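Local structure of PvdO (Pseudomonas aeruginosa, 5HHA) at residues A[67-72]-A[230-235]; A[83-88]-A[121-126]; A[244-249]-A[268-273]; A[157-162]-A[206-211]. The protein probably acts in periplasmic maturation of the pyoverdine chromophore, binds calcium and belongs to the family of formylglycine-generating enzymes. All blocks are in the same frame, centred on the assembly; numbering follows the deposited sequence.

Contact 1 (A[67-72]-A[230-235])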
loop_
_atom_site.group_PDB
_atom_site.type_symbol
_atom_site.label_atom_id
_atom_site.label_comp_id
_atom_site.label_asym_id
_atom_site.label_seq_id
_atom_site.Cartn_x
_atom_site.Cartn_y
_atom_site.Cartn_z
ATOM N N PRO A 67 20.618 -4.285 3.254
ATOM C CA PRO A 67 21.390 -3.190 2.647
ATOM C C PRO A 67 20.621 -2.409 1.596
ATOM O O PRO A 67 19.716 -2.937 0.920
ATOM C CB PRO A 67 22.572 -3.909 1.983
ATOM C CG PRO A 67 22.071 -5.295 1.780
ATOM C CD PRO A 67 21.191 -5.600 2.960
ATOM N N LEU A 68 20.999 -1.164 1.422
ATOM C CA LEU A 68 20.597 -0.401 0.263
ATOM C C LEU A 68 20.950 -1.220 -0.954
ATOM O O LEU A 68 22.055 -1.790 -1.032
ATOM C CB LEU A 68 21.355 0.907 0.231
ATOM C CG LEU A 68 20.950 1.930 1.280
ATOM C CD1 LEU A 68 22.044 2.962 1.478
ATOM C CD2 LEU A 68 19.651 2.578 0.832
ATOM N N HIS A 69 20.054 -1.291 -1.926
ATOM C CA HIS A 69 20.323 -2.114 -3.114
ATOM C C HIS A 69 19.447 -1.587 -4.227
ATOM O O HIS A 69 18.298 -1.160 -4.003
ATOM C CB HIS A 69 20.061 -3.607 -2.834
ATOM C CG HIS A 69 18.626 -3.911 -2.517
ATOM N ND1 HIS A 69 18.020 -3.504 -1.346
ATOM C CD2 HIS A 69 17.657 -4.499 -3.260
ATOM C CE1 HIS A 69 16.749 -3.865 -1.364
ATOM N NE2 HIS A 69 16.502 -4.470 -2.516
ATOM N N ASP A 70 19.952 -1.595 -5.460
ATOM C CA ASP A 70 19.228 -1.002 -6.562
ATOM C C ASP A 70 18.363 -2.063 -7.239
ATOM O O ASP A 70 18.768 -3.202 -7.420
ATOM C CB ASP A 70 20.184 -0.373 -7.564
ATOM C CG ASP A 70 20.792 0.914 -7.053
ATOM O OD1 ASP A 70 20.648 1.242 -5.866
ATOM O OD2 ASP A 70 21.503 1.572 -7.836
ATOM N N VAL A 71 17.138 -1.676 -7.544
ATOM C CA VAL A 71 16.141 -2.553 -8.148
ATOM C C VAL A 71 15.705 -1.944 -9.468
ATOM O O VAL A 71 15.521 -0.738 -9.582
ATOM C CB VAL A 71 14.928 -2.725 -7.205
ATOM C CG1 VAL A 71 13.841 -3.561 -7.839
ATOM C CG2 VAL A 71 15.366 -3.318 -5.923
ATOM N N THR A 72 15.553 -2.819 -10.460
ATOM C CA THR A 72 15.233 -2.418 -11.824
ATOM C C THR A 72 13.882 -2.919 -12.286
ATOM O O THR A 72 13.565 -4.087 -12.117
ATOM C CB THR A 72 16.316 -2.975 -12.786
ATOM O OG1 THR A 72 17.581 -2.393 -12.441
ATOM C CG2 THR A 72 15.994 -2.703 -14.246
ATOM N N ASN A 230 19.492 -9.025 2.188
ATOM C CA ASN A 230 20.544 -9.903 1.672
ATOM C C ASN A 230 19.939 -10.984 0.795
ATOM O O ASN A 230 19.177 -11.805 1.259
ATOM C CB ASN A 230 21.356 -10.482 2.821
ATOM C CG ASN A 230 22.019 -9.399 3.651
ATOM O OD1 ASN A 230 22.683 -8.519 3.125
ATOM N ND2 ASN A 230 21.800 -9.442 4.946
ATOM N N GLY A 231 20.254 -10.935 -0.494
ATOM C CA GLY A 231 19.694 -11.880 -1.447
ATOM C C GLY A 231 18.376 -11.435 -2.051
ATOM O O GLY A 231 17.720 -12.216 -2.744
ATOM N N ALA A 232 17.983 -10.177 -1.815
ATOM C CA ALA A 232 16.704 -9.672 -2.316
ATOM C C ALA A 232 16.708 -9.652 -3.837
ATOM O O ALA A 232 17.750 -9.382 -4.465
ATOM C CB ALA A 232 16.469 -8.276 -1.789
ATOM N N PRO A 233 15.543 -9.847 -4.455
ATOM C CA PRO A 233 15.498 -9.757 -5.912
ATOM C C PRO A 233 15.718 -8.339 -6.412
ATOM O O PRO A 233 15.313 -7.358 -5.776
ATOM C CB PRO A 233 14.092 -10.256 -6.250
ATOM C CG PRO A 233 13.299 -9.987 -5.012
ATOM C CD PRO A 233 14.227 -10.182 -3.880
ATOM N N SER A 234 16.312 -8.220 -7.597
ATOM C CA SER A 234 16.723 -6.946 -8.172
ATOM C C SER A 234 15.939 -6.532 -9.405
ATOM O O SER A 234 16.257 -5.513 -10.015
ATOM C CB SER A 234 18.225 -6.994 -8.521
ATOM O OG SER A 234 19.013 -7.248 -7.366
ATOM N N ASP A 235 14.909 -7.311 -9.761
ATOM C CA ASP A 235 14.179 -7.128 -11.012
ATOM C C ASP A 235 12.734 -6.668 -10.810
ATOM O O ASP A 235 11.945 -6.625 -11.765
ATOM C CB ASP A 235 14.193 -8.415 -11.848
ATOM C CG ASP A 235 13.578 -9.586 -11.126
ATOM O OD1 ASP A 235 13.094 -9.400 -9.985
ATOM O OD2 ASP A 235 13.542 -10.698 -11.694
HETATM O O HOH W 1 14.518 -5.924 -3.577
HETATM O O HOH W 2 19.936 -5.187 -5.952
#
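The His69 ring reaches Ala232 and Pro233 differently: Ala232 CB approaches it obliquely, 3.9 Å from NE2, while the carbonyl oxygen of Pro233 lies at its edge, near the ring plane. Waters 1 and 2 both sit at the edge in the ring plane, and water 1 bridges the two segments with 2.7 Å to both His69 NE2 and Pro233 O. The ring of Tyr229 also meets the imidazole. This is the margin of a beta sheet: strand 69-73 pairs through His69 and Val71 with strand 42-52, and on its other side the irregular segment 230-235 runs beside it in nearly the same direction. His69 has CG between its backbone N and carbonyl carbon (chi1 64°), which turns the imidazole back along the chain; there ND1 donates to Pro67 O at 2.9 Å and helps fix the ring's rotation.

One direct hydrogen bond joins the segments, Thr72 N to Ser234 O at 2.8 Å. It is straight at the hydrogen (167°), yet the donor stands 35° above the carbonyl plane. The same oxygen receives a CA-H contact from Val71 CA, 3.5 Å away. Further back, water 2 spans the gap, donating to Asp70 O and bonded to Ser234 OG, each at 2.7 Å. The carboxylate of Asp70 turns instead to Thr51, and the Thr72 hydroxyl to Ser49. At the far end Pro67, which follows a cis peptide bond, crosses the Asn230 side chain at about a right angle, its CD lying 3.3 Å from Asn230 OD1.

Contact 2 (A[83-88]-A[121-126]); sequences QVTAGE and GPRQPA
Thr85 and Arg123 meet because of how each side chain is turned. A chi1 of 67° sets Thr85 OG1 between its own N and carbonyl carbon, facing the first turn of the helix, and leaves CG2 beside the N. The Arg123 chain, bent at chi2 (-115°) and again at chi3, folds back so that Thr85 CG2 lies over one face of its guanidinium, 3.4 Å from NH2. Glu88 OE2 comes to the edge of the same group, forming a long salt bridge of 3.4 Å to Arg123 NH2, with the carboxylate and guanidinium planes 71° apart. Water 4 is also in the guanidinium plane, accepting from NH2 while bonded to Thr85 OG1.

Backbone bonds do most of the joining. Ala126 N donates to Val84 O at 2.9 Å and Ala86 N to Gln124 O at 2.8 Å; between them Thr85 and Pro125 form a single beta bridge. Gly87 N to Pro122 O, at 2.9 Å, ties the helix's first turn to the 121-124 turn. The Pro125 ring packs against Gln83, Pro125 CG lying 3.6 Å from Gln83 OE1, while Gln83 NE2 bonds to Glu219.

Thr85 and Glu88 complete a reciprocal pair: Glu88 N donates to Thr85 OG1 at 3.0 Å, and Thr85 N to Glu88 OE1 at 3.0 Å, reaching it from above the carboxylate plane. That is a capping box, with Thr85 as N-cap of helix 86-96.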
loop_
_atom_site.group_PDB
_atom_site.type_symbol
_atom_site.label_atom_id
_atom_site.label_comp_id
_atom_site.label_asym_id
_atom_site.label_seq_id
_atom_site.Cartn_x
_atom_site.Cartn_y
_atom_site.Cartn_z
ATOM N N GLN A 83 -5.176 3.510 -2.455
ATOM C CA GLN A 83 -5.595 2.258 -1.885
ATOM C C GLN A 83 -6.980 1.904 -2.453
ATOM O O GLN A 83 -7.799 2.791 -2.742
ATOM C CB GLN A 83 -5.625 2.393 -0.364
ATOM C CG GLN A 83 -4.217 2.455 0.251
ATOM C CD GLN A 83 -3.952 3.632 1.183
ATOM O OE1 GLN A 83 -4.821 4.449 1.493
ATOM N NE2 GLN A 83 -2.704 3.691 1.665
ATOM N N VAL A 84 -7.223 0.614 -2.640
ATOM C CA VAL A 84 -8.536 0.188 -3.110
ATOM C C VAL A 84 -9.566 0.619 -2.082
ATOM O O VAL A 84 -9.341 0.504 -0.884
ATOM C CB VAL A 84 -8.549 -1.310 -3.364
ATOM C CG1 VAL A 84 -9.978 -1.815 -3.668
ATOM C CG2 VAL A 84 -7.622 -1.650 -4.527
ATOM N N THR A 85 -10.690 1.162 -2.540
ATOM C CA THR A 85 -11.636 1.768 -1.612
ATOM C C THR A 85 -12.675 0.794 -1.106
ATOM O O THR A 85 -12.879 -0.278 -1.675
ATOM C CB THR A 85 -12.408 2.931 -2.249
ATOM O OG1 THR A 85 -13.266 2.400 -3.268
ATOM C CG2 THR A 85 -11.477 4.011 -2.821
ATOM N N ALA A 86 -13.334 1.187 -0.033
ATOM C CA ALA A 86 -14.438 0.404 0.510
ATOM C C ALA A 86 -15.525 0.172 -0.535
ATOM O O ALA A 86 -16.072 -0.928 -0.622
ATOM C CB ALA A 86 -15.020 1.085 1.717
ATOM N N GLY A 87 -15.855 1.189 -1.325
ATOM C CA GLY A 87 -16.872 1.027 -2.345
ATOM C C GLY A 87 -16.419 0.095 -3.436
ATOM O O GLY A 87 -17.215 -0.667 -4.000
ATOM N N GLU A 88 -15.135 0.134 -3.757
ATOM C CA GLU A 88 -14.608 -0.760 -4.781
ATOM C C GLU A 88 -14.654 -2.201 -4.298
ATOM O O GLU A 88 -15.026 -3.116 -5.051
ATOM C CB GLU A 88 -13.198 -0.345 -5.179
ATOM C CG GLU A 88 -13.222 0.884 -6.068
ATOM C CD GLU A 88 -11.940 1.705 -6.100
ATOM O OE1 GLU A 88 -10.914 1.328 -5.485
ATOM O OE2 GLU A 88 -11.963 2.747 -6.802
ATOM N N GLY A 121 -16.880 5.559 5.012
ATOM C CA GLY A 121 -17.579 5.845 3.781
ATOM C C GLY A 121 -16.945 5.144 2.587
ATOM O O GLY A 121 -15.884 4.512 2.695
ATOM N N PRO A 122 -17.559 5.247 1.419
ATOM C CA PRO A 122 -17.156 4.436 0.273
ATOM C C PRO A 122 -15.819 4.830 -0.350
ATOM O O PRO A 122 -15.270 4.007 -1.068
ATOM C CB PRO A 122 -18.297 4.649 -0.712
ATOM C CG PRO A 122 -18.830 6.013 -0.329
ATOM C CD PRO A 122 -18.794 6.006 1.141
ATOM N N ARG A 123 -15.303 6.020 -0.050
ATOM C CA ARG A 123 -13.990 6.397 -0.548
ATOM C C ARG A 123 -12.896 6.242 0.492
ATOM O O ARG A 123 -11.740 6.487 0.174
ATOM C CB ARG A 123 -13.990 7.829 -1.064
ATOM C CG ARG A 123 -15.042 8.055 -2.134
ATOM C CD ARG A 123 -14.453 8.362 -3.433
ATOM N NE ARG A 123 -14.187 7.119 -4.114
ATOM C CZ ARG A 123 -13.109 6.873 -4.841
ATOM N NH1 ARG A 123 -12.166 7.802 -4.995
ATOM N NH2 ARG A 123 -13.001 5.685 -5.422
ATOM N N GLN A 124 -13.217 5.816 1.702
ATOM C CA GLN A 124 -12.141 5.445 2.617
ATOM C C GLN A 124 -11.564 4.109 2.140
ATOM O O GLN A 124 -12.197 3.361 1.406
ATOM C CB GLN A 124 -12.659 5.337 4.042
ATOM C CG GLN A 124 -12.634 6.671 4.796
ATOM C CD GLN A 124 -13.506 6.638 6.032
ATOM O OE1 GLN A 124 -13.103 6.189 7.098
ATOM N NE2 GLN A 124 -14.731 7.124 5.901
ATOM N N PRO A 125 -10.324 3.782 2.550
ATOM C CA PRO A 125 -9.727 2.523 2.086
ATOM C C PRO A 125 -10.489 1.294 2.557
ATOM O O PRO A 125 -10.952 1.214 3.703
ATOM C CB PRO A 125 -8.323 2.530 2.714
ATOM C CG PRO A 125 -8.051 3.949 3.028
ATOM C CD PRO A 125 -9.384 4.586 3.342
ATOM N N ALA A 126 -10.567 0.302 1.682
ATOM C CA ALA A 126 -10.974 -1.038 2.087
ATOM C C ALA A 126 -9.995 -1.563 3.129
ATOM O O ALA A 126 -8.762 -1.400 3.006
ATOM C CB ALA A 126 -10.979 -1.962 0.896
HETATM O O HOH W 3 -7.284 -0.560 0.835
HETATM O O HOH W 4 -15.471 3.899 -4.311
#

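Contact 3 (A[244-249]-A[268-273]); sequences CELVQI and NAAPSD
Val247 and Ala269 form an antiparallel hydrogen-bonded pair, Val247 N giving to Ala269 O at 2.9 Å and Ala269 N to Val247 O at 3.0 Å, and the neighbouring non-hydrogen-bonded pair draws Gln248 CA to within 4.2 Å of Asn268 CA. Leu246 crosses Asn268 obliquely, its two methyls meeting the amide nitrogen: CD1 lies 3.6 Å and CD2 3.7 Å from Asn268 ND2. Val247 and Ala269 share a sheet face, with Tyr131 of helix 131-145 against Val247. The Val247 methyl CG2 packs 3.5 Å from Ala269 O and also reaches the Pro271 ring. Ile249 adds an apolar contact, CG2 to Ala269 CB at 4.3 Å.

Past the regular strands the segments stay in touch: Glu245 O takes a CA-H contact from Ala270 and lies 3.4 Å from Pro271 CD. A type I turn from Ala270 to Asp273 then bends the second segment away, with Asp273 OD2 accepting from Ala270 N.

This contact is the open end of a strand pairing, where segment 244-249 comes in from the Cys224-Cys244 disulfide. The pairing itself joins strands 247-251 and 266-269, consecutive antiparallel neighbours in the mixed sheet.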
loop_
_atom_site.group_PDB
_atom_site.type_symbol
_atom_site.label_atom_id
_atom_site.label_comp_id
_atom_site.label_asym_id
_atom_site.label_seq_id
_atom_site.Cartn_x
_atom_site.Cartn_y
_atom_site.Cartn_z
ATOM N N CYS A 244 5.654 -19.717 3.850
ATOM C CA CYS A 244 5.806 -18.447 4.568
ATOM C C CYS A 244 4.801 -18.263 5.687
ATOM O O CYS A 244 3.598 -18.161 5.451
ATOM C CB CYS A 244 5.647 -17.278 3.605
ATOM S SG CYS A 244 6.560 -17.520 2.111
ATOM N N GLU A 245 5.308 -18.141 6.904
ATOM C CA GLU A 245 4.465 -17.867 8.049
ATOM C C GLU A 245 4.087 -16.387 8.090
ATOM O O GLU A 245 3.069 -16.030 8.644
ATOM C CB GLU A 245 5.191 -18.216 9.346
ATOM C CG GLU A 245 4.259 -18.474 10.533
ATOM C CD GLU A 245 4.196 -17.320 11.516
ATOM O OE1 GLU A 245 5.149 -17.170 12.321
ATOM O OE2 GLU A 245 3.188 -16.571 11.491
ATOM N N LEU A 246 4.935 -15.545 7.503
ATOM C CA LEU A 246 4.757 -14.096 7.534
ATOM C C LEU A 246 4.994 -13.537 6.148
ATOM O O LEU A 246 5.841 -14.038 5.407
ATOM C CB LEU A 246 5.729 -13.450 8.502
ATOM C CG LEU A 246 5.590 -13.867 9.962
ATOM C CD1 LEU A 246 6.749 -13.315 10.769
ATOM C CD2 LEU A 246 4.278 -13.389 10.543
ATOM N N VAL A 247 4.203 -12.523 5.798
ATOM C CA VAL A 247 4.396 -11.782 4.571
ATOM C C VAL A 247 4.602 -10.305 4.895
ATOM O O VAL A 247 4.335 -9.860 5.996
ATOM C CB VAL A 247 3.189 -11.953 3.616
ATOM C CG1 VAL A 247 3.066 -13.412 3.134
ATOM C CG2 VAL A 247 1.895 -11.432 4.238
ATOM N N GLN A 248 5.105 -9.557 3.931
ATOM C CA GLN A 248 5.359 -8.130 4.116
ATOM C C GLN A 248 4.093 -7.307 3.958
ATOM O O GLN A 248 3.215 -7.618 3.140
ATOM C CB GLN A 248 6.377 -7.626 3.076
ATOM C CG GLN A 248 7.702 -8.358 3.072
ATOM C CD GLN A 248 8.668 -8.066 4.227
ATOM O OE1 GLN A 248 8.478 -7.186 5.072
ATOM N NE2 GLN A 248 9.715 -8.811 4.255
ATOM N N ILE A 249 4.031 -6.211 4.708
ATOM C CA ILE A 249 3.060 -5.142 4.505
ATOM C C ILE A 249 3.842 -3.829 4.445
ATOM O O ILE A 249 4.964 -3.717 4.967
ATOM C CB ILE A 249 1.971 -5.121 5.608
ATOM C CG1 ILE A 249 2.598 -4.978 6.984
ATOM C CG2 ILE A 249 1.129 -6.379 5.534
ATOM C CD1 ILE A 249 1.573 -4.883 8.141
ATOM N N ASN A 268 5.387 -6.608 8.745
ATOM C CA ASN A 268 4.945 -7.934 8.321
ATOM C C ASN A 268 3.695 -8.331 9.092
ATOM O O ASN A 268 3.357 -7.733 10.097
ATOM C CB ASN A 268 6.070 -8.973 8.493
ATOM C CG ASN A 268 6.427 -9.205 9.933
ATOM O OD1 ASN A 268 7.456 -8.717 10.419
ATOM N ND2 ASN A 268 5.575 -9.895 10.643
ATOM N N ALA A 269 2.993 -9.317 8.576
ATOM C CA ALA A 269 1.810 -9.867 9.228
ATOM C C ALA A 269 1.706 -11.322 8.768
ATOM O O ALA A 269 2.210 -11.679 7.716
ATOM C CB ALA A 269 0.564 -9.087 8.826
ATOM N N ALA A 270 1.005 -12.151 9.529
ATOM C CA ALA A 270 0.650 -13.466 9.007
ATOM C C ALA A 270 -0.374 -13.262 7.906
ATOM O O ALA A 270 -1.253 -12.381 8.032
ATOM C CB ALA A 270 0.067 -14.329 10.118
ATOM N N PRO A 271 -0.291 -14.021 6.818
ATOM C CA PRO A 271 -1.224 -13.764 5.712
ATOM C C PRO A 271 -2.698 -13.982 6.044
ATOM O O PRO A 271 -3.567 -13.438 5.353
ATOM C CB PRO A 271 -0.732 -14.703 4.595
ATOM C CG PRO A 271 0.143 -15.698 5.288
ATOM C CD PRO A 271 0.734 -15.019 6.459
ATOM N N SER A 272 -2.994 -14.728 7.109
ATOM C CA SER A 272 -4.370 -14.929 7.537
ATOM C C SER A 272 -4.836 -13.814 8.471
ATOM O O SER A 272 -6.000 -13.810 8.854
ATOM C CB SER A 272 -4.515 -16.300 8.213
ATOM O OG SER A 272 -3.681 -16.386 9.356
ATOM N N ASP A 273 -3.956 -12.890 8.867
ATOM C CA ASP A 273 -4.346 -11.738 9.679
ATOM C C ASP A 273 -5.218 -10.784 8.849
ATOM O O ASP A 273 -5.157 -10.770 7.619
ATOM C CB ASP A 273 -3.107 -10.933 10.133
ATOM C CG ASP A 273 -2.268 -11.616 11.198
ATOM O OD1 ASP A 273 -2.735 -12.566 11.861
ATOM O OD2 ASP A 273 -1.117 -11.150 11.392
#

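Contact 4 (A[157-162]-A[206-211])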
loop_
_atom_site.group_PDB
_atom_site.type_symbol
_atom_site.label_atom_id
_atom_site.label_comp_id
_atom_site.label_asym_id
_atom_site.label_seq_id
_atom_site.Cartn_x
_atom_site.Cartn_y
_atom_site.Cartn_z
ATOM N N ARG A 157 6.083 -1.297 -4.418
ATOM C CA ARG A 157 5.449 -0.411 -3.460
ATOM C C ARG A 157 6.429 0.693 -3.022
ATOM O O ARG A 157 6.075 1.882 -3.007
ATOM C CB ARG A 157 4.880 -1.204 -2.285
ATOM C CG ARG A 157 3.689 -0.560 -1.577
ATOM C CD ARG A 157 4.045 0.660 -0.735
ATOM N NE ARG A 157 2.860 1.155 -0.035
ATOM C CZ ARG A 157 2.856 2.203 0.778
ATOM N NH1 ARG A 157 3.993 2.774 1.133
ATOM N NH2 ARG A 157 1.712 2.651 1.254
ATOM N N GLU A 158 7.655 0.325 -2.677
ATOM C CA GLU A 158 8.613 1.370 -2.279
ATOM C C GLU A 158 8.926 2.300 -3.456
ATOM O O GLU A 158 9.043 3.497 -3.284
ATOM C CB GLU A 158 9.894 0.790 -1.690
ATOM C CG GLU A 158 10.802 1.900 -1.095
ATOM C CD GLU A 158 11.978 1.405 -0.272
ATOM O OE1 GLU A 158 11.799 0.506 0.564
ATOM O OE2 GLU A 158 13.082 1.978 -0.473
ATOM N N TYR A 159 9.039 1.739 -4.657
ATOM C CA TYR A 159 9.293 2.537 -5.864
ATOM C C TYR A 159 8.206 3.588 -6.028
ATOM O O TYR A 159 8.455 4.754 -6.292
ATOM C CB TYR A 159 9.308 1.615 -7.062
ATOM C CG TYR A 159 9.579 2.224 -8.418
ATOM C CD1 TYR A 159 10.791 2.859 -8.684
ATOM C CD2 TYR A 159 8.682 2.054 -9.471
ATOM C CE1 TYR A 159 11.083 3.335 -9.957
ATOM C CE2 TYR A 159 8.960 2.549 -10.741
ATOM C CZ TYR A 159 10.176 3.158 -10.968
ATOM O OH TYR A 159 10.545 3.634 -12.221
ATOM N N GLY A 160 6.967 3.147 -5.893
ATOM C CA GLY A 160 5.803 3.997 -6.067
ATOM C C GLY A 160 5.635 5.020 -4.972
ATOM O O GLY A 160 5.138 6.126 -5.215
ATOM N N ALA A 161 6.050 4.679 -3.754
ATOM C CA ALA A 161 6.029 5.611 -2.645
ATOM C C ALA A 161 7.062 6.709 -2.847
ATOM O O ALA A 161 6.784 7.875 -2.582
ATOM C CB ALA A 161 6.287 4.890 -1.324
ATOM N N ARG A 162 8.265 6.337 -3.272
ATOM C CA ARG A 162 9.348 7.304 -3.364
ATOM C C ARG A 162 9.196 8.267 -4.529
ATOM O O ARG A 162 9.544 9.453 -4.419
ATOM C CB ARG A 162 10.685 6.608 -3.511
ATOM C CG ARG A 162 11.137 5.878 -2.264
ATOM C CD ARG A 162 12.540 5.271 -2.455
ATOM N NE ARG A 162 13.037 4.685 -1.211
ATOM C CZ ARG A 162 13.461 5.407 -0.180
ATOM N NH1 ARG A 162 13.541 6.712 -0.261
ATOM N NH2 ARG A 162 13.799 4.810 0.944
ATOM N N ASN A 206 2.293 12.294 -4.862
ATOM C CA ASN A 206 3.711 12.427 -5.136
ATOM C C ASN A 206 3.948 12.610 -6.637
ATOM O O ASN A 206 2.995 12.745 -7.418
ATOM C CB ASN A 206 4.503 11.260 -4.533
ATOM C CG ASN A 206 4.228 9.930 -5.212
ATOM O OD1 ASN A 206 3.710 9.847 -6.326
ATOM N ND2 ASN A 206 4.624 8.856 -4.530
ATOM N N ALA A 207 5.212 12.635 -7.044
ATOM C CA ALA A 207 5.580 12.986 -8.425
ATOM C C ALA A 207 5.171 11.935 -9.433
ATOM O O ALA A 207 5.192 12.190 -10.641
ATOM C CB ALA A 207 7.098 13.257 -8.532
ATOM N N PHE A 208 4.835 10.742 -8.966
ATOM C CA PHE A 208 4.347 9.673 -9.840
ATOM C C PHE A 208 2.825 9.735 -9.961
ATOM O O PHE A 208 2.239 8.917 -10.662
ATOM C CB PHE A 208 4.740 8.294 -9.318
ATOM C CG PHE A 208 6.151 7.844 -9.653
ATOM C CD1 PHE A 208 7.044 8.593 -10.422
ATOM C CD2 PHE A 208 6.552 6.604 -9.204
ATOM C CE1 PHE A 208 8.320 8.075 -10.697
ATOM C CE2 PHE A 208 7.805 6.107 -9.464
ATOM C CZ PHE A 208 8.688 6.833 -10.212
ATOM N N GLY A 209 2.178 10.675 -9.298
ATOM C CA GLY A 209 0.731 10.712 -9.331
ATOM C C GLY A 209 0.066 9.745 -8.361
ATOM O O GLY A 209 -1.119 9.429 -8.494
ATOM N N VAL A 210 0.805 9.298 -7.349
ATOM C CA VAL A 210 0.286 8.306 -6.401
ATOM C C VAL A 210 -0.067 9.000 -5.088
ATOM O O VAL A 210 0.658 9.886 -4.629
ATOM C CB VAL A 210 1.337 7.231 -6.146
ATOM C CG1 VAL A 210 0.764 6.146 -5.250
ATOM C CG2 VAL A 210 1.786 6.608 -7.445
ATOM N N TYR A 211 -1.167 8.583 -4.452
ATOM C CA TYR A 211 -1.670 9.180 -3.211
ATOM C C TYR A 211 -1.593 8.190 -2.048
ATOM O O TYR A 211 -1.689 6.970 -2.239
ATOM C CB TYR A 211 -3.144 9.553 -3.359
ATOM C CG TYR A 211 -3.420 10.648 -4.363
ATOM C CD1 TYR A 211 -3.540 10.370 -5.725
ATOM C CD2 TYR A 211 -3.617 11.948 -3.933
ATOM C CE1 TYR A 211 -3.809 11.366 -6.629
ATOM C CE2 TYR A 211 -3.918 12.959 -4.844
ATOM C CZ TYR A 211 -4.006 12.638 -6.171
ATOM O OH TYR A 211 -4.287 13.652 -7.096
#
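Asn206 plugs its amide into the last turn of helix 154-162, and this is the tight part of the contact. Its ND2 donates to Gly160 O at 2.9 Å, in the carbonyl plane with 151° at the hydrogen, and more weakly to Ala161 O at 3.1 Å. The other end of the amide is gripped twice from its own loop: OD1 accepts from Phe208 N at 3.0 Å, an Asx turn, and from Val210 N at 3.1 Å, the donors arriving on opposite faces of the amide. A chi1 of 68° swings the Asn206 amide back over its own backbone, where it can serve both the helix and its turn.

Beside it, Phe208 points its edge at the face of Tyr159, an edge-to-face pair with centroids 5.3 Å apart and planes at 65°. Phe208 CE2 stands over the centre of the tyrosine ring, 3.9 Å above its plane. At the edge of the phenylalanine ring is Gly160, whose bare CA approaches CD2 to 4.1 Å.

The rest is looser. Val210 only brushes Gly160 O, its CG2 4.1 Å away, while Ala207, within the type I turn from Asn206 to Gly209, is exposed to solvent and does not touch the helix.

Strand 42-52 flanks the aromatic pair, Leu45 and Pro46 against Phe208 and Pro46 O accepting from Tyr159 OH; strand 77-80 supplies Phe77 to Tyr159 and Ile79 to Val210.

Going from the N terminus, contact 1 opens at 67-72 and closes only at 230-235, so its long loop encloses two smaller closures. Contact 2 comes first, returning 121-126 to the start of helix 86-96; contact 4 follows in series, bringing 206-211 to the end of helix 154-162. Contact 3 begins after contact 1 has closed, pairing 244-249 with 268-273. None of the four cross. Contacts 1 and 3 reach the same mixed sheet, their centres 21 Å apart, whereas contacts 2 and 4 tie loops to helices. Contacts 1 and 2 lie on opposite sides of the chain's centre, as do contacts 3 and 4.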